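Local atomic coordinates of titin (Homo sapiens, PDB entry 2A38), a protein that probably helps to anchor and organise the muscle sarcomere as a giant filament, with this pair of immunoglobulin domains at its N-terminus. Residues G53-F58 with K64-A69; V134-F137 with A142-Q145; Q151-Q154 with Y159-L162; Y174-T179 with A185-E190. All blocks are in the same frame, centred on the assembly; numbering follows the deposited sequence.

Contact 1 (G53-F58 with K64-A69); sequences GVQISF and KLTIPA
Gln55 with Thr66 and Ser57 with Lys64 form the two hydrogen-bonded pairs between strands 55-58 and 64-67, which approach to 4.7 Å and run antiparallel at 166°. Each pair is closed by reciprocal backbone bonds, and the one from Gln55 N to Thr66 O (2.8 Å) is practically straight. Between them lies the non-hydrogen-bonded pair, where Ile56 CG1 runs alongside Leu65 CG at 4.2 Å, both side chains pointing the same way. Val54 adds its CG2 branch, which slants across to meet Leu65 CD2 at 3.8 Å. Ile56 and Leu65 also pack on Trp39 of the facing sheet, as expected for the D-E hairpin of an immunoglobulin I-set sandwich, in which strand 55-59 is an edge strand of its sheet. The other face is more polar. Gln55 lies beside Thr66, with OE1 3.8 Å from CG2 of that threonine, and Ser57 OG rests on Lys64 CB at 3.6 Å, a van der Waals contact. Past CB the Lys64 chain leads away from Ser57, its CG anti to the backbone N (chi1 173°), with a bend at chi3 further out; the lysine also touches Thr24 and Glu26, the latter a cadmium ligand together with His28. Beyond the paired strands, Gly53 O comes within 3.0 Å of Pro68 CD, and at the positive phi of Gly53 (85°) any side chain would collide with the carbonyl oxygen of the residue before it.

Contact 2 (V134-F137 with A142-Q145); sequences VVKF and AEIQ
Glu143 reaches back toward Lys136 and Phe137 because its CG stands opposite the backbone N (chi1 171°) and the rest of its chain is extended. Ile144 places CG1 beside its own N (chi1 -70°), and an extended chi2 carries CD1 on to Phe137 CB, 3.9 Å away. The backbone link is a single direct bond, from Ile144 N to Phe137 O at 3.1 Å; it is nearly straight at 169°, although the donor is tilted out of the carbonyl plane. The same oxygen receives a CA-H...O contact from Glu143 CA at 3.5 Å. This is the C-C' hairpin of the second Ig domain, where the short strand 142-143 lies at the margin of its sheet. On the side facing the core, the Phe137 ring packs toward Ile152, and Ile144 packs on Tyr174 and Phe150. On the outer side a water takes the N-H of Phe137 at 3.0 Å from that N and donates to Glu143 OE2 at 2.8 Å. Lys136 lays its aliphatic chain across the carboxylate, its CD 3.8 Å from Glu143 OE2, while Lys136 NZ stays 5.0 Å from Glu143 OE1. The two opposite charges therefore form no salt bridge; their attraction is probably modest, and the carboxylate is tied to strand 134-137 chiefly through the water.

Contact 3 (Q151-Q154 with Y159-L162); sequences QISQ and YSLL
Gln154 lies on Tyr159, its CG 4.1 Å from the centroid of the Tyr159 ring and 19° off the ring normal, a CH-pi contact over one face and offset toward the rim. Both side chains point the same way, and the Gln154 amide is turned 30° from the ring plane. Its NE2 comes to 2.8 Å from Tyr159 OH, but the angle is too poor for a hydrogen bond; NE2 instead bonds to Gly156 O in the adjoining turn. On the face of the sheet that carries Gln154 and Tyr159, Ile152 bends at chi2 (-65°) and brings CD1 to 3.5 Å from Leu161 CD1. The other face of the sheet carries Ser153 and Ser160, whose hydroxyls share a water, 3.2 Å from Ser160 OG and only weakly bound by Ser153 OG. Ser160 OG has a further weak bond to Gln124 NE2. These positions are set by the backbone ladder. Gln151 pairs with Leu162 and Ser153 with Ser160, each through two reciprocal bonds, such as Leu162 N to Gln151 O at 2.8 Å and Ser160 N to Ser153 O at 2.9 Å. Further out, Tyr159 also touches Val125 and Val135, and Leu161 packs on Leu123. An alanine at Tyr159 has no ring, which would probably leave Gln154 CG without its CH-pi partner and open a gap beside Val125 and Val135. Strand 150-155 is an edge strand next to 158-166, in a sheet ordered 102-106, 119-130, 158-166, 150-155: the A-B-E-D order of an immunoglobulin I-set domain, with this as its D-E hairpin.

Contact 4 (Y174-T179 with A185-E190); sequences YSVNAT and ATSTAE
Asn177 and Thr186 stand side by side in a non-hydrogen-bonded pair of the F-G hairpin of the immunoglobulin sandwich, whose strands 174-179 and 185-190 run antiparallel at 171°. Along the asparagine, CB is still 4.5 Å from Thr186 CG2; CG closes to 3.6 Å of that methyl, and OD1 stands 3.9 Å from it. ND2 is modelled nearer still, too near for an ordinary contact, and with chi1 at -143°, well away from a staggered value, the exact setting of the amide is doubtful. The side chain also touches Tyr138 and Arg184. A glycine in place of Asn177 would probably leave the Thr186 methyl without its amide neighbour and Tyr138 with less to pack against. Three hydrogen-bonded pairs, Tyr174 with Ala189, Val176 with Ser187 and Ala178 with Ala185, carry the backbone, each closed by two bonds, among them Ala189 N to Tyr174 O at 2.7 Å. Their side chains occupy the inward face. There Tyr174 OH bonds to Asp170 O four residues earlier, the tyrosine corner common in strand F of Ig domains. Ser187 OG bonds to Leu110 N, and its cross-strand partner Val176 places CG1 between its own N and carbonyl carbon, where the branch presses tightly on Ser187 CB at 3.3 Å.

Contacts 1 and 3 are the same D-E hairpin in successive Ig domains, their centres about 42 Å apart, with contact 1 on the far side of the chain's centre from the other three. Only contact 1 lies near the cadmium site, the Lys64 side chain being about 7 Å from the ion. Contacts 2, 3 and 4 belong to one sandwich. Contact 4 extends the sheet of contact 2 through Val134 N to Thr179 O, 2.9 Å, a probable hydrogen bond. Contact 3 belongs to the facing sheet and packs against it across the core: Phe137 CG lies 3.7 Å from Ile152 CD1, and Leu161 CD2 is 3.7 Å from Tyr174 CD2.

Contact 1 (G53-F58 with K64-A69)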
loop_
_atom_site.group_PDB
_atom_site.type_symbol
_atom_site.label_atom_id
_atom_site.label_comp_id
_atom_site.label_asym_id
_atom_site.label_seq_id
_atom_site.Cartn_x
_atom_site.Cartn_y
_atom_site.Cartn_z
ATOM N N GLY A 53 -8.763 5.291 -12.245
ATOM C CA GLY A 53 -8.244 3.937 -12.237
ATOM C C GLY A 53 -9.358 2.907 -12.240
ATOM O O GLY A 53 -9.113 1.718 -12.444
ATOM N N VAL A 54 -10.590 3.364 -12.021
ATOM C CA VAL A 54 -11.744 2.471 -11.991
ATOM C C VAL A 54 -12.022 1.871 -13.363
ATOM O O VAL A 54 -12.144 2.586 -14.360
ATOM C CB VAL A 54 -13.025 3.202 -11.501
ATOM C CG1 VAL A 54 -13.579 4.115 -12.594
ATOM C CG2 VAL A 54 -14.060 2.187 -11.071
ATOM N N GLN A 55 -12.115 0.549 -13.408
ATOM C CA GLN A 55 -12.374 -0.152 -14.654
ATOM C C GLN A 55 -13.816 -0.641 -14.640
ATOM O O GLN A 55 -14.188 -1.469 -13.815
ATOM C CB GLN A 55 -11.424 -1.342 -14.787
ATOM C CG GLN A 55 -9.983 -1.031 -14.406
ATOM C CD GLN A 55 -9.053 -2.212 -14.619
ATOM O OE1 GLN A 55 -9.316 -3.323 -14.148
ATOM N NE2 GLN A 55 -7.954 -1.977 -15.330
ATOM N N ILE A 56 -14.625 -0.121 -15.554
ATOM C CA ILE A 56 -16.021 -0.517 -15.638
ATOM C C ILE A 56 -16.290 -1.239 -16.946
ATOM O O ILE A 56 -15.851 -0.800 -18.010
ATOM C CB ILE A 56 -16.947 0.709 -15.540
ATOM C CG1 ILE A 56 -16.815 1.336 -14.147
ATOM C CG2 ILE A 56 -18.380 0.303 -15.828
ATOM C CD1 ILE A 56 -17.523 2.656 -13.992
ATOM N N SER A 57 -17.008 -2.354 -16.867
ATOM C CA SER A 57 -17.333 -3.120 -18.060
ATOM C C SER A 57 -18.706 -3.772 -17.957
ATOM O O SER A 57 -19.198 -4.017 -16.858
ATOM C CB SER A 57 -16.270 -4.199 -18.300
ATOM O OG SER A 57 -16.280 -5.164 -17.265
ATOM N N PHE A 58 -19.324 -4.026 -19.112
ATOM C CA PHE A 58 -20.629 -4.685 -19.184
ATOM C C PHE A 58 -20.683 -5.512 -20.456
ATOM O O PHE A 58 -20.929 -4.986 -21.535
ATOM C CB PHE A 58 -21.780 -3.679 -19.192
ATOM C CG PHE A 58 -23.139 -4.326 -19.233
ATOM C CD1 PHE A 58 -23.443 -5.386 -18.384
ATOM C CD2 PHE A 58 -24.116 -3.879 -20.115
ATOM C CE1 PHE A 58 -24.701 -5.996 -18.411
ATOM C CE2 PHE A 58 -25.386 -4.482 -20.152
ATOM C CZ PHE A 58 -25.675 -5.544 -19.296
ATOM N N LYS A 64 -19.198 -5.448 -14.455
ATOM C CA LYS A 64 -18.095 -5.496 -13.513
ATOM C C LYS A 64 -17.470 -4.128 -13.284
ATOM O O LYS A 64 -17.318 -3.337 -14.211
ATOM C CB LYS A 64 -17.040 -6.482 -14.016
ATOM C CG LYS A 64 -15.757 -6.505 -13.201
ATOM C CD LYS A 64 -14.950 -7.762 -13.482
ATOM C CE LYS A 64 -15.736 -8.989 -13.047
ATOM N NZ LYS A 64 -14.917 -10.231 -13.058
ATOM N N LEU A 65 -17.136 -3.859 -12.026
ATOM C CA LEU A 65 -16.501 -2.612 -11.626
ATOM C C LEU A 65 -15.277 -3.005 -10.813
ATOM O O LEU A 65 -15.402 -3.594 -9.743
ATOM C CB LEU A 65 -17.443 -1.768 -10.767
ATOM C CG LEU A 65 -16.890 -0.398 -10.368
ATOM C CD1 LEU A 65 -18.032 0.550 -10.072
ATOM C CD2 LEU A 65 -15.974 -0.537 -9.168
ATOM N N THR A 66 -14.095 -2.685 -11.319
ATOM C CA THR A 66 -12.868 -3.040 -10.622
ATOM C C THR A 66 -12.029 -1.838 -10.235
ATOM O O THR A 66 -11.790 -0.948 -11.049
ATOM C CB THR A 66 -11.987 -3.972 -11.482
ATOM O OG1 THR A 66 -12.685 -5.201 -11.728
ATOM C CG2 THR A 66 -10.672 -4.275 -10.771
ATOM N N ILE A 67 -11.599 -1.814 -8.979
ATOM C CA ILE A 67 -10.737 -0.750 -8.490
ATOM C C ILE A 67 -9.388 -1.426 -8.271
ATOM O O ILE A 67 -9.260 -2.282 -7.398
ATOM C CB ILE A 67 -11.231 -0.173 -7.154
ATOM C CG1 ILE A 67 -12.671 0.320 -7.300
ATOM C CG2 ILE A 67 -10.325 0.973 -6.723
ATOM C CD1 ILE A 67 -13.257 0.896 -6.031
ATOM N N PRO A 68 -8.377 -1.079 -9.092
ATOM C CA PRO A 68 -7.025 -1.648 -9.000
ATOM C C PRO A 68 -6.435 -1.589 -7.588
ATOM O O PRO A 68 -6.354 -2.608 -6.900
ATOM C CB PRO A 68 -6.241 -0.812 -10.005
ATOM C CG PRO A 68 -7.264 -0.555 -11.070
ATOM C CD PRO A 68 -8.471 -0.161 -10.242
ATOM N N ALA A 69 -6.019 -0.404 -7.158
ATOM C CA ALA A 69 -5.460 -0.241 -5.819
ATOM C C ALA A 69 -6.512 0.439 -4.957
ATOM O O ALA A 69 -6.715 1.650 -5.049
ATOM C CB ALA A 69 -4.197 0.608 -5.872
#

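Contact 2 (V134-F137 with A142-Q145)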
loop_
_atom_site.group_PDB
_atom_site.type_symbol
_atom_site.label_atom_id
_atom_site.label_comp_id
_atom_site.label_asym_id
_atom_site.label_seq_id
_atom_site.Cartn_x
_atom_site.Cartn_y
_atom_site.Cartn_z
ATOM N N VAL A 134 9.949 3.944 12.473
ATOM C CA VAL A 134 10.783 4.977 13.072
ATOM C C VAL A 134 12.130 4.270 13.109
ATOM O O VAL A 134 12.236 3.168 13.647
ATOM C CB VAL A 134 10.354 5.308 14.509
ATOM C CG1 VAL A 134 11.384 6.236 15.152
ATOM C CG2 VAL A 134 8.978 5.958 14.504
ATOM N N VAL A 135 13.155 4.889 12.536
ATOM C CA VAL A 135 14.475 4.267 12.478
ATOM C C VAL A 135 15.521 5.026 13.282
ATOM O O VAL A 135 15.644 6.243 13.164
ATOM C CB VAL A 135 14.945 4.169 11.007
ATOM C CG1 VAL A 135 16.209 3.352 10.898
ATOM C CG2 VAL A 135 13.850 3.548 10.160
ATOM N N LYS A 136 16.276 4.305 14.099
ATOM C CA LYS A 136 17.333 4.923 14.897
ATOM C C LYS A 136 18.609 4.104 14.799
ATOM O O LYS A 136 18.560 2.888 14.702
ATOM C CB LYS A 136 16.892 5.064 16.351
ATOM C CG LYS A 136 15.761 6.064 16.514
ATOM C CD LYS A 136 15.348 6.238 17.961
ATOM C CE LYS A 136 14.290 7.341 18.084
ATOM N NZ LYS A 136 13.761 7.478 19.477
ATOM N N PHE A 137 19.746 4.785 14.812
ATOM C CA PHE A 137 21.043 4.127 14.698
ATOM C C PHE A 137 21.760 4.100 16.029
ATOM O O PHE A 137 21.710 5.066 16.790
ATOM C CB PHE A 137 21.918 4.851 13.676
ATOM C CG PHE A 137 21.357 4.853 12.284
ATOM C CD1 PHE A 137 20.208 5.587 11.977
ATOM C CD2 PHE A 137 21.970 4.111 11.277
ATOM C CE1 PHE A 137 19.680 5.579 10.680
ATOM C CE2 PHE A 137 21.450 4.094 9.978
ATOM C CZ PHE A 137 20.305 4.829 9.682
ATOM N N ALA A 142 24.400 2.750 22.154
ATOM C CA ALA A 142 24.117 4.158 22.447
ATOM C C ALA A 142 23.715 4.871 21.160
ATOM O O ALA A 142 24.357 4.702 20.121
ATOM C CB ALA A 142 25.343 4.824 23.055
ATOM N N GLU A 143 22.657 5.670 21.224
ATOM C CA GLU A 143 22.202 6.368 20.034
ATOM C C GLU A 143 23.258 7.308 19.478
ATOM O O GLU A 143 23.799 8.147 20.193
ATOM C CB GLU A 143 20.916 7.140 20.310
ATOM C CG GLU A 143 20.528 8.048 19.156
ATOM C CD GLU A 143 19.057 8.396 19.145
ATOM O OE1 GLU A 143 18.507 8.711 20.224
ATOM O OE2 GLU A 143 18.454 8.362 18.049
ATOM N N ILE A 144 23.542 7.157 18.190
ATOM C CA ILE A 144 24.532 7.974 17.506
ATOM C C ILE A 144 24.096 9.422 17.418
ATOM O O ILE A 144 22.956 9.717 17.053
ATOM C CB ILE A 144 24.779 7.462 16.081
ATOM C CG1 ILE A 144 25.508 6.122 16.133
ATOM C CG2 ILE A 144 25.585 8.482 15.293
ATOM C CD1 ILE A 144 25.576 5.419 14.794
ATOM N N GLN A 145 25.015 10.324 17.739
ATOM C CA GLN A 145 24.717 11.746 17.694
ATOM C C GLN A 145 25.339 12.411 16.485
ATOM O O GLN A 145 26.536 12.283 16.227
ATOM C CB GLN A 145 25.202 12.442 18.964
ATOM C CG GLN A 145 24.346 13.646 19.321
ATOM C CD GLN A 145 22.852 13.318 19.301
ATOM O OE1 GLN A 145 22.249 13.164 18.232
ATOM N NE2 GLN A 145 22.255 13.196 20.487
HETATM O O HOH W 1 19.563 7.700 15.590
#

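Contact 3 (Q151-Q154 with Y159-L162)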
loop_
_atom_site.group_PDB
_atom_site.type_symbol
_atom_site.label_atom_id
_atom_site.label_comp_id
_atom_site.label_asym_id
_atom_site.label_seq_id
_atom_site.Cartn_x
_atom_site.Cartn_y
_atom_site.Cartn_z
ATOM N N GLN A 151 27.235 11.230 10.340
ATOM C CA GLN A 151 26.096 11.865 9.719
ATOM C C GLN A 151 24.962 10.942 9.302
ATOM O O GLN A 151 25.131 10.094 8.431
ATOM C CB GLN A 151 26.576 12.648 8.509
ATOM C CG GLN A 151 25.463 13.232 7.679
ATOM C CD GLN A 151 26.000 13.924 6.467
ATOM O OE1 GLN A 151 26.884 14.771 6.571
ATOM N NE2 GLN A 151 25.476 13.572 5.303
ATOM N N ILE A 152 23.802 11.125 9.923
ATOM C CA ILE A 152 22.612 10.342 9.607
ATOM C C ILE A 152 21.842 11.114 8.535
ATOM O O ILE A 152 21.628 12.318 8.663
ATOM C CB ILE A 152 21.673 10.202 10.833
ATOM C CG1 ILE A 152 22.427 9.628 12.037
ATOM C CG2 ILE A 152 20.480 9.336 10.469
ATOM C CD1 ILE A 152 22.916 8.229 11.834
ATOM N N SER A 153 21.429 10.439 7.472
ATOM C CA SER A 153 20.671 11.114 6.430
ATOM C C SER A 153 19.598 10.170 5.940
ATOM O O SER A 153 19.756 8.955 6.010
ATOM C CB SER A 153 21.578 11.513 5.267
ATOM O OG SER A 153 22.152 10.363 4.670
ATOM N N GLN A 154 18.500 10.733 5.454
ATOM C CA GLN A 154 17.388 9.936 4.961
ATOM C C GLN A 154 16.822 10.486 3.653
ATOM O O GLN A 154 16.764 11.699 3.441
ATOM C CB GLN A 154 16.273 9.881 6.015
ATOM C CG GLN A 154 14.946 9.383 5.477
ATOM C CD GLN A 154 13.830 9.397 6.506
ATOM O OE1 GLN A 154 13.864 10.152 7.480
ATOM N NE2 GLN A 154 12.818 8.572 6.281
ATOM N N TYR A 159 18.244 5.022 4.646
ATOM C CA TYR A 159 18.923 5.743 5.720
ATOM C C TYR A 159 20.399 5.426 5.633
ATOM O O TYR A 159 20.783 4.289 5.364
ATOM C CB TYR A 159 18.419 5.315 7.102
ATOM C CG TYR A 159 16.989 5.675 7.396
ATOM C CD1 TYR A 159 15.936 4.959 6.822
ATOM C CD2 TYR A 159 16.682 6.723 8.266
ATOM C CE1 TYR A 159 14.609 5.273 7.109
ATOM C CE2 TYR A 159 15.364 7.048 8.564
ATOM C CZ TYR A 159 14.330 6.319 7.985
ATOM O OH TYR A 159 13.017 6.627 8.293
ATOM N N SER A 160 21.224 6.434 5.864
ATOM C CA SER A 160 22.655 6.245 5.791
ATOM C C SER A 160 23.364 6.883 6.964
ATOM O O SER A 160 22.908 7.885 7.512
ATOM C CB SER A 160 23.198 6.861 4.502
ATOM O OG SER A 160 22.460 6.409 3.376
ATOM N N LEU A 161 24.473 6.271 7.349
ATOM C CA LEU A 161 25.320 6.779 8.405
ATOM C C LEU A 161 26.663 6.954 7.713
ATOM O O LEU A 161 27.301 5.981 7.315
ATOM C CB LEU A 161 25.465 5.787 9.558
ATOM C CG LEU A 161 26.580 6.206 10.527
ATOM C CD1 LEU A 161 26.315 7.610 11.037
ATOM C CD2 LEU A 161 26.668 5.231 11.685
ATOM N N LEU A 162 27.067 8.202 7.541
ATOM C CA LEU A 162 28.327 8.498 6.896
ATOM C C LEU A 162 29.365 8.922 7.919
ATOM O O LEU A 162 29.121 9.814 8.734
ATOM C CB LEU A 162 28.146 9.614 5.868
ATOM C CG LEU A 162 29.448 10.173 5.288
ATOM C CD1 LEU A 162 30.115 9.115 4.411
ATOM C CD2 LEU A 162 29.160 11.425 4.497
HETATM O O HOH W 2 20.360 8.639 2.341
#

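Contact 4 (Y174-T179 with A185-E190)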
loop_
_atom_site.group_PDB
_atom_site.type_symbol
_atom_site.label_atom_id
_atom_site.label_comp_id
_atom_site.label_asym_id
_atom_site.label_seq_id
_atom_site.Cartn_x
_atom_site.Cartn_y
_atom_site.Cartn_z
ATOM N N TYR A 174 27.747 -1.569 15.172
ATOM C CA TYR A 174 26.764 -0.608 14.710
ATOM C C TYR A 174 25.467 -1.317 14.424
ATOM O O TYR A 174 25.462 -2.394 13.838
ATOM C CB TYR A 174 27.254 0.113 13.454
ATOM C CG TYR A 174 28.320 1.136 13.757
ATOM C CD1 TYR A 174 29.628 0.746 14.049
ATOM C CD2 TYR A 174 28.010 2.492 13.812
ATOM C CE1 TYR A 174 30.597 1.678 14.392
ATOM C CE2 TYR A 174 28.968 3.432 14.154
ATOM C CZ TYR A 174 30.260 3.020 14.444
ATOM O OH TYR A 174 31.208 3.949 14.795
ATOM N N SER A 175 24.364 -0.719 14.855
ATOM C CA SER A 175 23.059 -1.315 14.627
ATOM C C SER A 175 21.990 -0.277 14.316
ATOM O O SER A 175 22.140 0.915 14.593
ATOM C CB SER A 175 22.633 -2.104 15.854
ATOM O OG SER A 175 22.660 -1.271 16.996
ATOM N N VAL A 176 20.909 -0.740 13.716
ATOM C CA VAL A 176 19.801 0.133 13.409
ATOM C C VAL A 176 18.566 -0.598 13.880
ATOM O O VAL A 176 18.424 -1.804 13.682
ATOM C CB VAL A 176 19.698 0.440 11.903
ATOM C CG1 VAL A 176 19.830 -0.827 11.114
ATOM C CG2 VAL A 176 18.372 1.112 11.601
ATOM N N ASN A 177 17.696 0.146 14.542
ATOM C CA ASN A 177 16.458 -0.382 15.072
ATOM C C ASN A 177 15.292 0.293 14.359
ATOM O O ASN A 177 15.244 1.523 14.281
ATOM C CB ASN A 177 16.396 -0.079 16.556
ATOM C CG ASN A 177 15.783 -1.184 17.326
ATOM O OD1 ASN A 177 14.563 -1.306 17.395
ATOM N ND2 ASN A 177 16.626 -2.029 17.906
ATOM N N ALA A 178 14.363 -0.500 13.838
ATOM C CA ALA A 178 13.199 0.050 13.141
ATOM C C ALA A 178 11.929 -0.478 13.787
ATOM O O ALA A 178 11.773 -1.676 13.959
ATOM C CB ALA A 178 13.242 -0.329 11.661
ATOM N N THR A 179 11.013 0.414 14.140
ATOM C CA THR A 179 9.775 -0.012 14.783
ATOM C C THR A 179 8.520 0.639 14.212
ATOM O O THR A 179 8.564 1.744 13.686
ATOM C CB THR A 179 9.758 0.349 16.300
ATOM O OG1 THR A 179 9.694 1.774 16.444
ATOM C CG2 THR A 179 11.003 -0.161 17.017
ATOM N N ALA A 185 12.285 -4.549 14.051
ATOM C CA ALA A 185 13.324 -5.264 13.339
ATOM C C ALA A 185 14.645 -4.579 13.679
ATOM O O ALA A 185 14.676 -3.367 13.902
ATOM C CB ALA A 185 13.065 -5.187 11.847
ATOM N N THR A 186 15.731 -5.344 13.727
ATOM C CA THR A 186 17.032 -4.758 14.009
ATOM C C THR A 186 18.071 -5.322 13.057
ATOM O O THR A 186 17.967 -6.457 12.610
ATOM C CB THR A 186 17.485 -5.006 15.468
ATOM O OG1 THR A 186 17.790 -6.395 15.648
ATOM C CG2 THR A 186 16.387 -4.603 16.441
ATOM N N SER A 187 19.062 -4.499 12.737
ATOM C CA SER A 187 20.140 -4.867 11.834
ATOM C C SER A 187 21.442 -4.493 12.537
ATOM O O SER A 187 21.565 -3.396 13.089
ATOM C CB SER A 187 19.996 -4.091 10.522
ATOM O OG SER A 187 20.964 -4.475 9.565
ATOM N N THR A 188 22.407 -5.406 12.537
ATOM C CA THR A 188 23.681 -5.143 13.194
ATOM C C THR A 188 24.844 -5.456 12.282
ATOM O O THR A 188 24.759 -6.345 11.436
ATOM C CB THR A 188 23.863 -5.998 14.466
ATOM O OG1 THR A 188 22.649 -6.001 15.226
ATOM C CG2 THR A 188 24.983 -5.422 15.330
ATOM N N ALA A 189 25.934 -4.725 12.480
ATOM C CA ALA A 189 27.155 -4.907 11.705
ATOM C C ALA A 189 28.354 -4.476 12.540
ATOM O O ALA A 189 28.239 -3.676 13.471
ATOM C CB ALA A 189 27.098 -4.092 10.426
ATOM N N GLU A 190 29.513 -5.005 12.175
ATOM C CA GLU A 190 30.751 -4.710 12.867
ATOM C C GLU A 190 31.635 -3.804 12.026
ATOM O O GLU A 190 31.936 -4.110 10.876
ATOM C CB GLU A 190 31.492 -6.015 13.138
ATOM C CG GLU A 190 32.450 -5.946 14.296
ATOM C CD GLU A 190 31.743 -5.642 15.601
ATOM O OE1 GLU A 190 30.649 -6.220 15.832
ATOM O OE2 GLU A 190 32.283 -4.834 16.399
#